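PDB 6UH2: short chain dehydrogenase from Leptospira borgpetersenii serovar Hardjo-bovis, which binds NAD+ and is probably an oxidoreductase of the short-chain dehydrogenase/reductase family acting on CH-OH groups. Local coordinates for residues B[199-204]-B[238-243]; B[123-128]-B[178-183]; B[75-80]-B[129-134]. All coordinates share one frame; numbering follows the deposited sequence.

Contact 1: residues B[199-204]-B[238-243]; sequences NCISPG and FFLTSS. With NAD (nicotinamide-adenine-dinucleotide), chain D.
N199 meets L240 through its CB, which lies 4.1 Å from CD1 of L240, while the other methyl, CD2, lies beside the amide carbon of N199. The amide is gripped at both ends: OD1 accepts from Q251 N, and ND2 donates to V248 O and to a water at 2.9 Å from ND2 of N199. The same water donates to O of L240, so it ties the strand to the backbone at L240. At C200 the carbonyl O lies 4.0 Å from CD1 of L240; the C200 side chain leaves the strand away from L240 and packs on I181 and T184 of helix 171-191. Strand 197-203 is thus clad on its two faces by helices, as in the Rossmann fold, where a parallel sheet is sandwiched between helical layers. I201 makes the closest approach, CG1 to CD1 of L240 at 3.6 Å. Its CG1 branch stands beside the backbone N (chi1 -78°), which sends it across the leucine methyl; L146 and L253 of the neighbouring strands also touch L240. Past S202, whose OG bonds to N252 OD1, the strand runs into the cofactor: the P203 ring packs on the nicotinamide, CD of P203 3.7 Å from C6N of NAD, and O of G204 lies 3.4 Å from C4N of NAD. Beside L240, F239 stacks on F239 of the second subunit.

Contact 2: residues B[123-128]-B[178-183]; sequences NGTFLL and AGIIHF
T125 and F183 form the centre of the contact, CG2 of T125 lying 3.8 Å from CD2 of F183 and almost as near CE2. The two side chains pass in opposite directions, each reaching toward the other helix, and the methyl approaches the ring obliquely. A chi1 of 177° swings the F183 ring out opposite the backbone N and across the gap, until CZ of F183 lies 4.3 Å from CA of F126. One turn earlier, CD1 of I180 comes to 4.2 Å from OG1 of T125, a loose van der Waals approach of a methyl to a hydroxyl already engaged elsewhere. The backbones stay well apart, with segment axes 10.8 Å apart at their closest and 22° from parallel. The T125 hydroxyl stands beside its backbone N (chi1 -68°), bonded to O of N121 one turn back in its own helix, and the methyl is left to face F183. Farther out, N147 of strand 144-148 touches T125, I180 and F183, so the sheet underlies the seam. On the flank of helix 111-139 turned from this seam, L127 packs on R74 of helix 74-86. Helices 111-139 and 171-191 each follow a strand of the parallel sheet and lie side by side on one face of it; the second carries Y173 and K177, both NAD-binding and spaced as in the YxxxK motif of short-chain dehydrogenases.

Contact 3: residues B[75-80]-B[129-134]; sequences KEIKEI and SQYTFR
With CG of Y131 beside its backbone N (chi1 -85°), the phenol reaches over to helix 74-86, where two side chains receive it. With CG1 of I77 beside the backbone N (chi1 -64°), CG2 is left anti to it, on the side of the ring, while the longer branch leads away from the ring. The K78 chain runs past the hydroxyl end. The two helices are neighbours in the Rossmann fold: helix 74-86 leads from edge strand 64-68 to strand 93-96, and helix 111-139 follows that strand. CG2 of I77 lies 3.9 Å from CD2 of Y131, an oblique approach near the inner end of the ring. At the outer half, CE1 of Y131 sits 3.9 Å from CA of K78, bringing the ring onto the helix backbone as well as onto side chains. The ring therefore bridges from a buried isoleucine to an exposed lysine. Its polar end is held by R74, in the first turn of helix 74-86: NH1 bonds to the hydroxyl and NH2 to OE1 of Q130, so one guanidinium grips two successive residues of helix 111-139. A water lies 3.2 Å from NZ of K78 and accepts from it; its link to the phenol is too short to be certain. Elsewhere on helix 74-86, E76 bonds through OE2 to the backbone N of D70, an NAD-binding residue. Across the seam, CB of K78 rests 3.6 Å from OH of Y131.

The three contacts follow one another across the fold, contact 2 in the middle. Contacts 2 and 3 share helix 111-139, their centres 14 Å apart: CE2 of F183 lies 3.6 Å from OG of S129, and CD2 of L127 lies 4.0 Å from CG1 of I77. Contact 2 meets contact 1 where helix 171-191 covers strand 197-203, with CD1 of I181 at 3.7 Å from OG of S202. Contacts 1 and 3 do not touch, their nearest atoms being about 8 Å apart. NAD is reached directly by contact 1, through P203 and G204. In contact 2 the side chain of I180 is about 6 Å from NAD, and in contact 3 that of I77 is about 7 Å from NAD.

Contact 1: residues B[199-204]-B[238-243]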
loop_
_atom_site.group_PDB
_atom_site.type_symbol
_atom_site.label_atom_id
_atom_site.label_comp_id
_atom_site.label_asym_id
_atom_site.label_seq_id
_atom_site.Cartn_x
_atom_site.Cartn_y
_atom_site.Cartn_z
ATOM N N ASN B 199 4.315 -7.711 -6.222
ATOM C CA ASN B 199 4.485 -6.409 -5.584
ATOM C C ASN B 199 5.653 -6.482 -4.608
ATOM O O ASN B 199 6.253 -7.540 -4.394
ATOM C CB ASN B 199 3.199 -5.946 -4.870
ATOM C CG ASN B 199 2.052 -5.731 -5.834
ATOM O OD1 ASN B 199 2.047 -4.765 -6.599
ATOM N ND2 ASN B 199 1.066 -6.632 -5.802
ATOM N N CYS B 200 5.992 -5.329 -4.037
ATOM C CA CYS B 200 7.155 -5.206 -3.172
ATOM C C CYS B 200 6.799 -4.331 -1.980
ATOM O O CYS B 200 6.058 -3.353 -2.124
ATOM C CB CYS B 200 8.343 -4.595 -3.940
ATOM S SG CYS B 200 9.918 -4.668 -3.075
ATOM N N ILE B 201 7.336 -4.665 -0.807
ATOM C CA ILE B 201 7.247 -3.790 0.358
ATOM C C ILE B 201 8.653 -3.355 0.729
ATOM O O ILE B 201 9.561 -4.192 0.825
ATOM C CB ILE B 201 6.542 -4.464 1.550
ATOM C CG1 ILE B 201 5.033 -4.452 1.320
ATOM C CG2 ILE B 201 6.837 -3.708 2.854
ATOM C CD1 ILE B 201 4.221 -5.070 2.459
ATOM N N SER B 202 8.836 -2.047 0.920
ATOM C CA SER B 202 10.129 -1.505 1.329
ATOM C C SER B 202 10.011 -0.940 2.741
ATOM O O SER B 202 9.532 0.194 2.924
ATOM C CB SER B 202 10.610 -0.430 0.352
ATOM O OG SER B 202 10.944 -0.999 -0.904
ATOM N N PRO B 203 10.419 -1.685 3.760
ATOM C CA PRO B 203 10.343 -1.172 5.135
ATOM C C PRO B 203 11.353 -0.063 5.376
ATOM O O PRO B 203 12.429 -0.028 4.781
ATOM C CB PRO B 203 10.682 -2.399 5.998
ATOM C CG PRO B 203 10.498 -3.588 5.090
ATOM C CD PRO B 203 10.856 -3.091 3.711
ATOM N N GLY B 204 10.984 0.854 6.260
ATOM C CA GLY B 204 11.954 1.690 6.919
ATOM C C GLY B 204 12.699 0.893 7.978
ATOM O O GLY B 204 12.489 -0.306 8.170
ATOM N N PHE B 238 -0.584 -8.087 4.287
ATOM C CA PHE B 238 -1.910 -8.668 4.074
ATOM C C PHE B 238 -2.626 -7.988 2.913
ATOM O O PHE B 238 -3.261 -8.655 2.085
ATOM C CB PHE B 238 -2.756 -8.558 5.351
ATOM C CG PHE B 238 -2.476 -9.634 6.385
ATOM C CD1 PHE B 238 -1.428 -10.536 6.222
ATOM C CD2 PHE B 238 -3.276 -9.745 7.513
ATOM C CE1 PHE B 238 -1.181 -11.521 7.174
ATOM C CE2 PHE B 238 -3.043 -10.742 8.472
ATOM C CZ PHE B 238 -1.987 -11.625 8.298
ATOM N N PHE B 239 -2.542 -6.659 2.838
ATOM C CA PHE B 239 -3.172 -5.941 1.733
ATOM C C PHE B 239 -2.693 -6.470 0.385
ATOM O O PHE B 239 -3.503 -6.804 -0.492
ATOM C CB PHE B 239 -2.887 -4.444 1.854
ATOM C CG PHE B 239 -3.355 -3.641 0.672
ATOM C CD1 PHE B 239 -4.703 -3.553 0.374
ATOM C CD2 PHE B 239 -2.439 -2.975 -0.143
ATOM C CE1 PHE B 239 -5.148 -2.807 -0.718
ATOM C CE2 PHE B 239 -2.874 -2.223 -1.235
ATOM C CZ PHE B 239 -4.229 -2.142 -1.520
ATOM N N LEU B 240 -1.376 -6.565 0.201
ATOM C CA LEU B 240 -0.826 -6.917 -1.107
ATOM C C LEU B 240 -0.901 -8.412 -1.411
ATOM O O LEU B 240 -0.595 -8.820 -2.537
ATOM C CB LEU B 240 0.633 -6.452 -1.218
ATOM C CG LEU B 240 0.861 -4.926 -1.206
ATOM C CD1 LEU B 240 2.353 -4.564 -1.134
ATOM C CD2 LEU B 240 0.245 -4.318 -2.465
ATOM N N THR B 241 -1.284 -9.248 -0.454
ATOM C CA THR B 241 -1.412 -10.673 -0.736
ATOM C C THR B 241 -2.852 -11.160 -0.621
ATOM O O THR B 241 -3.082 -12.369 -0.543
ATOM C CB THR B 241 -0.501 -11.497 0.177
ATOM O OG1 THR B 241 -0.843 -11.263 1.555
ATOM C CG2 THR B 241 0.978 -11.152 -0.097
ATOM N N SER B 242 -3.822 -10.247 -0.631
ATOM C CA SER B 242 -5.235 -10.579 -0.496
ATOM C C SER B 242 -6.038 -9.958 -1.641
ATOM O O SER B 242 -5.535 -9.146 -2.422
ATOM C CB SER B 242 -5.786 -10.078 0.840
ATOM O OG SER B 242 -5.827 -8.661 0.828
ATOM N N SER B 243 -7.320 -10.323 -1.710
ATOM C CA SER B 243 -8.205 -9.776 -2.737
ATOM C C SER B 243 -8.461 -8.281 -2.580
ATOM O O SER B 243 -9.056 -7.677 -3.479
ATOM C CB SER B 243 -9.536 -10.533 -2.721
ATOM O OG SER B 243 -10.168 -10.368 -1.466
HETATM P PA NAD D . 16.960 -10.683 9.699
HETATM O O1A NAD D . 18.500 -10.583 9.564
HETATM O O2A NAD D . 16.311 -10.645 11.084
HETATM O O5B NAD D . 16.388 -11.997 8.906
HETATM C C5B NAD D . 16.844 -12.405 7.630
HETATM C C4B NAD D . 16.528 -13.876 7.589
HETATM O O4B NAD D . 16.975 -14.303 6.247
HETATM C C3B NAD D . 17.312 -14.702 8.621
HETATM O O3B NAD D . 16.435 -15.631 9.302
HETATM C C2B NAD D . 18.296 -15.494 7.749
HETATM O O2B NAD D . 18.618 -16.772 8.317
HETATM C C1B NAD D . 17.563 -15.571 6.390
HETATM N N9A NAD D . 18.564 -15.905 5.382
HETATM C C8A NAD D . 19.875 -15.444 5.275
HETATM N N7A NAD D . 20.500 -16.015 4.280
HETATM C C5A NAD D . 19.582 -16.904 3.721
HETATM C C6A NAD D . 19.654 -17.808 2.667
HETATM N N6A NAD D . 20.770 -17.966 1.927
HETATM N N1A NAD D . 18.559 -18.525 2.373
HETATM C C2A NAD D . 17.445 -18.380 3.094
HETATM N N3A NAD D . 17.288 -17.551 4.130
HETATM C C4A NAD D . 18.386 -16.831 4.404
HETATM O O3 NAD D . 16.269 -9.545 8.778
HETATM P PN NAD D . 14.923 -8.668 8.926
HETATM O O1N NAD D . 15.227 -7.301 9.591
HETATM O O2N NAD D . 13.812 -9.610 9.397
HETATM O O5D NAD D . 14.787 -8.317 7.289
HETATM C C5D NAD D . 13.872 -9.056 6.510
HETATM C C4D NAD D . 13.815 -8.374 5.146
HETATM O O4D NAD D . 13.508 -6.928 5.274
HETATM C C3D NAD D . 15.192 -8.400 4.484
HETATM O O3D NAD D . 15.065 -8.508 3.061
HETATM C C2D NAD D . 15.820 -7.002 4.771
HETATM O O2D NAD D . 16.749 -6.582 3.786
HETATM C C1D NAD D . 14.526 -6.141 4.716
HETATM N N1N NAD D . 14.598 -4.874 5.526
HETATM C C2N NAD D . 14.892 -4.900 6.855
HETATM C C3N NAD D . 14.947 -3.718 7.549
HETATM C C7N NAD D . 15.275 -3.757 9.002
HETATM O O7N NAD D . 15.507 -2.700 9.569
HETATM N N7N NAD D . 15.292 -4.954 9.629
HETATM C C4N NAD D . 14.691 -2.516 6.865
HETATM C C5N NAD D . 14.406 -2.521 5.532
HETATM C C6N NAD D . 14.356 -3.739 4.858
HETATM O O HOH W 1 1.878 -8.712 -3.969
#

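Contact 2: residues B[123-128]-B[178-183]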
loop_
_atom_site.group_PDB
_atom_site.type_symbol
_atom_site.label_atom_id
_atom_site.label_comp_id
_atom_site.label_asym_id
_atom_site.label_seq_id
_atom_site.Cartn_x
_atom_site.Cartn_y
_atom_site.Cartn_z
ATOM N N ASN B 123 19.973 -13.216 -6.395
ATOM C CA ASN B 123 19.803 -14.603 -6.842
ATOM C C ASN B 123 18.659 -15.292 -6.108
ATOM O O ASN B 123 17.869 -16.028 -6.715
ATOM C CB ASN B 123 21.092 -15.415 -6.646
ATOM C CG ASN B 123 22.192 -14.996 -7.595
ATOM O OD1 ASN B 123 22.774 -13.930 -7.435
ATOM N ND2 ASN B 123 22.464 -15.823 -8.604
ATOM N N GLY B 124 18.570 -15.092 -4.797
ATOM C CA GLY B 124 17.546 -15.780 -4.030
ATOM C C GLY B 124 16.141 -15.371 -4.431
ATOM O O GLY B 124 15.259 -16.219 -4.578
ATOM N N THR B 125 15.908 -14.067 -4.603
ATOM C CA THR B 125 14.594 -13.618 -5.055
ATOM C C THR B 125 14.325 -14.098 -6.475
ATOM O O THR B 125 13.211 -14.537 -6.789
ATOM C CB THR B 125 14.492 -12.087 -4.952
ATOM O OG1 THR B 125 14.486 -11.710 -3.570
ATOM C CG2 THR B 125 13.199 -11.566 -5.582
ATOM N N PHE B 126 15.347 -14.051 -7.337
ATOM C CA PHE B 126 15.210 -14.544 -8.706
ATOM C C PHE B 126 14.879 -16.031 -8.729
ATOM O O PHE B 126 13.973 -16.473 -9.447
ATOM C CB PHE B 126 16.498 -14.292 -9.488
ATOM C CG PHE B 126 16.725 -15.283 -10.596
ATOM C CD1 PHE B 126 15.957 -15.237 -11.750
ATOM C CD2 PHE B 126 17.708 -16.256 -10.485
ATOM C CE1 PHE B 126 16.166 -16.158 -12.775
ATOM C CE2 PHE B 126 17.929 -17.174 -11.498
ATOM C CZ PHE B 126 17.158 -17.131 -12.642
ATOM N N LEU B 127 15.630 -16.821 -7.966
ATOM C CA LEU B 127 15.505 -18.274 -8.023
ATOM C C LEU B 127 14.152 -18.734 -7.488
ATOM O O LEU B 127 13.469 -19.558 -8.116
ATOM C CB LEU B 127 16.653 -18.906 -7.236
ATOM C CG LEU B 127 16.960 -20.385 -7.414
ATOM C CD1 LEU B 127 17.460 -20.638 -8.817
ATOM C CD2 LEU B 127 18.002 -20.807 -6.388
ATOM N N LEU B 128 13.750 -18.218 -6.325
ATOM C CA LEU B 128 12.458 -18.604 -5.766
ATOM C C LEU B 128 11.321 -18.115 -6.651
ATOM O O LEU B 128 10.317 -18.814 -6.821
ATOM C CB LEU B 128 12.301 -18.069 -4.334
ATOM C CG LEU B 128 12.849 -18.946 -3.195
ATOM C CD1 LEU B 128 11.957 -20.163 -2.966
ATOM C CD2 LEU B 128 14.280 -19.402 -3.491
ATOM N N ALA B 178 17.478 -1.860 -4.857
ATOM C CA ALA B 178 16.982 -1.246 -6.091
ATOM C C ALA B 178 16.695 -2.297 -7.154
ATOM O O ALA B 178 15.709 -2.189 -7.901
ATOM C CB ALA B 178 17.996 -0.241 -6.637
ATOM N N GLY B 179 17.561 -3.310 -7.246
ATOM C CA GLY B 179 17.356 -4.369 -8.226
ATOM C C GLY B 179 16.102 -5.184 -7.957
ATOM O O GLY B 179 15.430 -5.625 -8.895
ATOM N N ILE B 180 15.786 -5.419 -6.679
ATOM C CA ILE B 180 14.584 -6.173 -6.315
ATOM C C ILE B 180 13.336 -5.355 -6.604
ATOM O O ILE B 180 12.317 -5.884 -7.073
ATOM C CB ILE B 180 14.651 -6.592 -4.831
ATOM C CG1 ILE B 180 15.663 -7.724 -4.642
ATOM C CG2 ILE B 180 13.263 -7.023 -4.290
ATOM C CD1 ILE B 180 16.155 -7.844 -3.206
ATOM N N ILE B 181 13.377 -4.060 -6.292
ATOM C CA ILE B 181 12.250 -3.193 -6.624
ATOM C C ILE B 181 11.986 -3.217 -8.127
ATOM O O ILE B 181 10.830 -3.279 -8.567
ATOM C CB ILE B 181 12.512 -1.773 -6.095
ATOM C CG1 ILE B 181 12.464 -1.776 -4.560
ATOM C CG2 ILE B 181 11.497 -0.787 -6.653
ATOM C CD1 ILE B 181 13.000 -0.487 -3.931
ATOM N N HIS B 182 13.042 -3.194 -8.940
ATOM C CA HIS B 182 12.805 -3.150 -10.381
ATOM C C HIS B 182 12.454 -4.531 -10.917
ATOM O O HIS B 182 11.676 -4.642 -11.870
ATOM C CB HIS B 182 14.022 -2.565 -11.113
ATOM C CG HIS B 182 13.680 -1.939 -12.430
ATOM N ND1 HIS B 182 12.682 -0.999 -12.565
ATOM C CD2 HIS B 182 14.195 -2.124 -13.672
ATOM C CE1 HIS B 182 12.589 -0.636 -13.834
ATOM N NE2 HIS B 182 13.500 -1.298 -14.526
ATOM N N PHE B 183 12.993 -5.586 -10.301
ATOM C CA PHE B 183 12.577 -6.952 -10.643
ATOM C C PHE B 183 11.087 -7.151 -10.395
ATOM O O PHE B 183 10.405 -7.852 -11.151
ATOM C CB PHE B 183 13.382 -7.958 -9.819
ATOM C CG PHE B 183 12.987 -9.391 -10.052
ATOM C CD1 PHE B 183 13.230 -9.998 -11.275
ATOM C CD2 PHE B 183 12.378 -10.130 -9.053
ATOM C CE1 PHE B 183 12.854 -11.326 -11.507
ATOM C CE2 PHE B 183 12.017 -11.458 -9.268
ATOM C CZ PHE B 183 12.259 -12.058 -10.489
#

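Contact 3: residues B[75-80]-B[129-134]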
loop_
_atom_site.group_PDB
_atom_site.type_symbol
_atom_site.label_atom_id
_atom_site.label_comp_id
_atom_site.label_asym_id
_atom_site.label_seq_id
_atom_site.Cartn_x
_atom_site.Cartn_y
_atom_site.Cartn_z
ATOM N N LYS B 75 20.253 -26.459 -6.468
ATOM C CA LYS B 75 19.942 -27.874 -6.291
ATOM C C LYS B 75 19.022 -28.085 -5.091
ATOM O O LYS B 75 18.056 -28.861 -5.166
ATOM C CB LYS B 75 21.229 -28.692 -6.142
ATOM C CG LYS B 75 21.008 -30.204 -6.225
ATOM C CD LYS B 75 22.264 -30.976 -5.846
ATOM C CE LYS B 75 21.992 -32.481 -5.739
ATOM N NZ LYS B 75 20.918 -32.785 -4.743
ATOM N N GLU B 76 19.306 -27.396 -3.979
ATOM C CA GLU B 76 18.450 -27.460 -2.796
ATOM C C GLU B 76 17.032 -27.002 -3.107
ATOM O O GLU B 76 16.057 -27.663 -2.736
ATOM C CB GLU B 76 19.021 -26.587 -1.680
ATOM C CG GLU B 76 20.108 -27.210 -0.839
ATOM C CD GLU B 76 20.478 -26.314 0.333
ATOM O OE1 GLU B 76 21.682 -26.021 0.522
ATOM O OE2 GLU B 76 19.555 -25.882 1.053
ATOM N N ILE B 77 16.900 -25.846 -3.756
ATOM C CA ILE B 77 15.577 -25.302 -4.038
ATOM C C ILE B 77 14.823 -26.209 -5.001
ATOM O O ILE B 77 13.623 -26.465 -4.830
ATOM C CB ILE B 77 15.704 -23.871 -4.586
ATOM C CG1 ILE B 77 16.301 -22.936 -3.520
ATOM C CG2 ILE B 77 14.361 -23.380 -5.135
ATOM C CD1 ILE B 77 15.625 -23.004 -2.154
ATOM N N LYS B 78 15.512 -26.710 -6.026
ATOM C CA LYS B 78 14.883 -27.604 -6.986
ATOM C C LYS B 78 14.272 -28.813 -6.293
ATOM O O LYS B 78 13.114 -29.170 -6.540
ATOM C CB LYS B 78 15.909 -28.055 -8.025
ATOM C CG LYS B 78 15.367 -29.096 -8.987
ATOM C CD LYS B 78 16.423 -29.497 -10.025
ATOM C CE LYS B 78 15.876 -30.533 -11.003
ATOM N NZ LYS B 78 15.819 -30.014 -12.405
ATOM N N GLU B 79 15.039 -29.452 -5.411
ATOM C CA GLU B 79 14.540 -30.639 -4.726
ATOM C C GLU B 79 13.382 -30.292 -3.793
ATOM O O GLU B 79 12.423 -31.063 -3.669
ATOM C CB GLU B 79 15.676 -31.313 -3.962
ATOM N N ILE B 80 13.444 -29.133 -3.139
ATOM C CA ILE B 80 12.334 -28.706 -2.290
ATOM C C ILE B 80 11.070 -28.509 -3.119
ATOM O O ILE B 80 9.979 -28.943 -2.727
ATOM C CB ILE B 80 12.713 -27.427 -1.519
ATOM C CG1 ILE B 80 13.676 -27.770 -0.389
ATOM C CG2 ILE B 80 11.474 -26.736 -0.951
ATOM C CD1 ILE B 80 14.281 -26.544 0.237
ATOM N N SER B 129 11.460 -16.916 -7.224
ATOM C CA SER B 129 10.434 -16.429 -8.144
ATOM C C SER B 129 10.368 -17.301 -9.388
ATOM O O SER B 129 9.279 -17.567 -9.913
ATOM C CB SER B 129 10.699 -14.972 -8.523
ATOM O OG SER B 129 10.588 -14.127 -7.384
ATOM N N GLN B 130 11.516 -17.800 -9.845
ATOM C CA GLN B 130 11.546 -18.576 -11.083
ATOM C C GLN B 130 10.913 -19.955 -10.894
ATOM O O GLN B 130 10.106 -20.396 -11.725
ATOM C CB GLN B 130 12.984 -18.710 -11.592
ATOM C CG GLN B 130 13.079 -19.493 -12.914
ATOM C CD GLN B 130 14.506 -19.807 -13.322
ATOM O OE1 GLN B 130 15.239 -20.471 -12.591
ATOM N NE2 GLN B 130 14.914 -19.312 -14.487
ATOM N N TYR B 131 11.270 -20.659 -9.815
ATOM C CA TYR B 131 10.646 -21.952 -9.558
ATOM C C TYR B 131 9.157 -21.800 -9.291
ATOM O O TYR B 131 8.354 -22.629 -9.726
ATOM C CB TYR B 131 11.336 -22.663 -8.389
ATOM C CG TYR B 131 12.533 -23.419 -8.890
ATOM C CD1 TYR B 131 12.415 -24.721 -9.366
ATOM C CD2 TYR B 131 13.769 -22.804 -8.957
ATOM C CE1 TYR B 131 13.515 -25.397 -9.876
ATOM C CE2 TYR B 131 14.865 -23.466 -9.462
ATOM C CZ TYR B 131 14.741 -24.757 -9.920
ATOM O OH TYR B 131 15.866 -25.387 -10.425
ATOM N N THR B 132 8.769 -20.738 -8.587
ATOM C CA THR B 132 7.360 -20.537 -8.264
ATOM C C THR B 132 6.556 -20.163 -9.507
ATOM O O THR B 132 5.468 -20.708 -9.738
ATOM C CB THR B 132 7.242 -19.463 -7.177
ATOM O OG1 THR B 132 7.936 -19.914 -6.008
ATOM C CG2 THR B 132 5.815 -19.238 -6.821
ATOM N N PHE B 133 7.090 -19.255 -10.331
ATOM C CA PHE B 133 6.442 -18.901 -11.595
ATOM C C PHE B 133 6.233 -20.122 -12.485
ATOM O O PHE B 133 5.136 -20.338 -13.010
ATOM C CB PHE B 133 7.266 -17.847 -12.337
ATOM C CG PHE B 133 6.726 -17.512 -13.699
ATOM C CD1 PHE B 133 5.627 -16.674 -13.836
ATOM C CD2 PHE B 133 7.305 -18.048 -14.843
ATOM C CE1 PHE B 133 5.126 -16.367 -15.092
ATOM C CE2 PHE B 133 6.812 -17.735 -16.099
ATOM C CZ PHE B 133 5.721 -16.893 -16.221
ATOM N N ARG B 134 7.285 -20.923 -12.681
ATOM C CA ARG B 134 7.166 -22.096 -13.543
ATOM C C ARG B 134 6.104 -23.065 -13.029
ATOM O O ARG B 134 5.321 -23.615 -13.814
ATOM C CB ARG B 134 8.527 -22.786 -13.670
ATOM C CG ARG B 134 9.531 -22.005 -14.523
ATOM C CD ARG B 134 10.906 -22.683 -14.595
ATOM N NE ARG B 134 10.809 -24.075 -15.012
ATOM C CZ ARG B 134 10.897 -24.494 -16.272
ATOM N NH1 ARG B 134 11.091 -23.626 -17.257
ATOM N NH2 ARG B 134 10.791 -25.787 -16.544
HETATM O O HOH W 2 15.209 -26.848 -12.256
#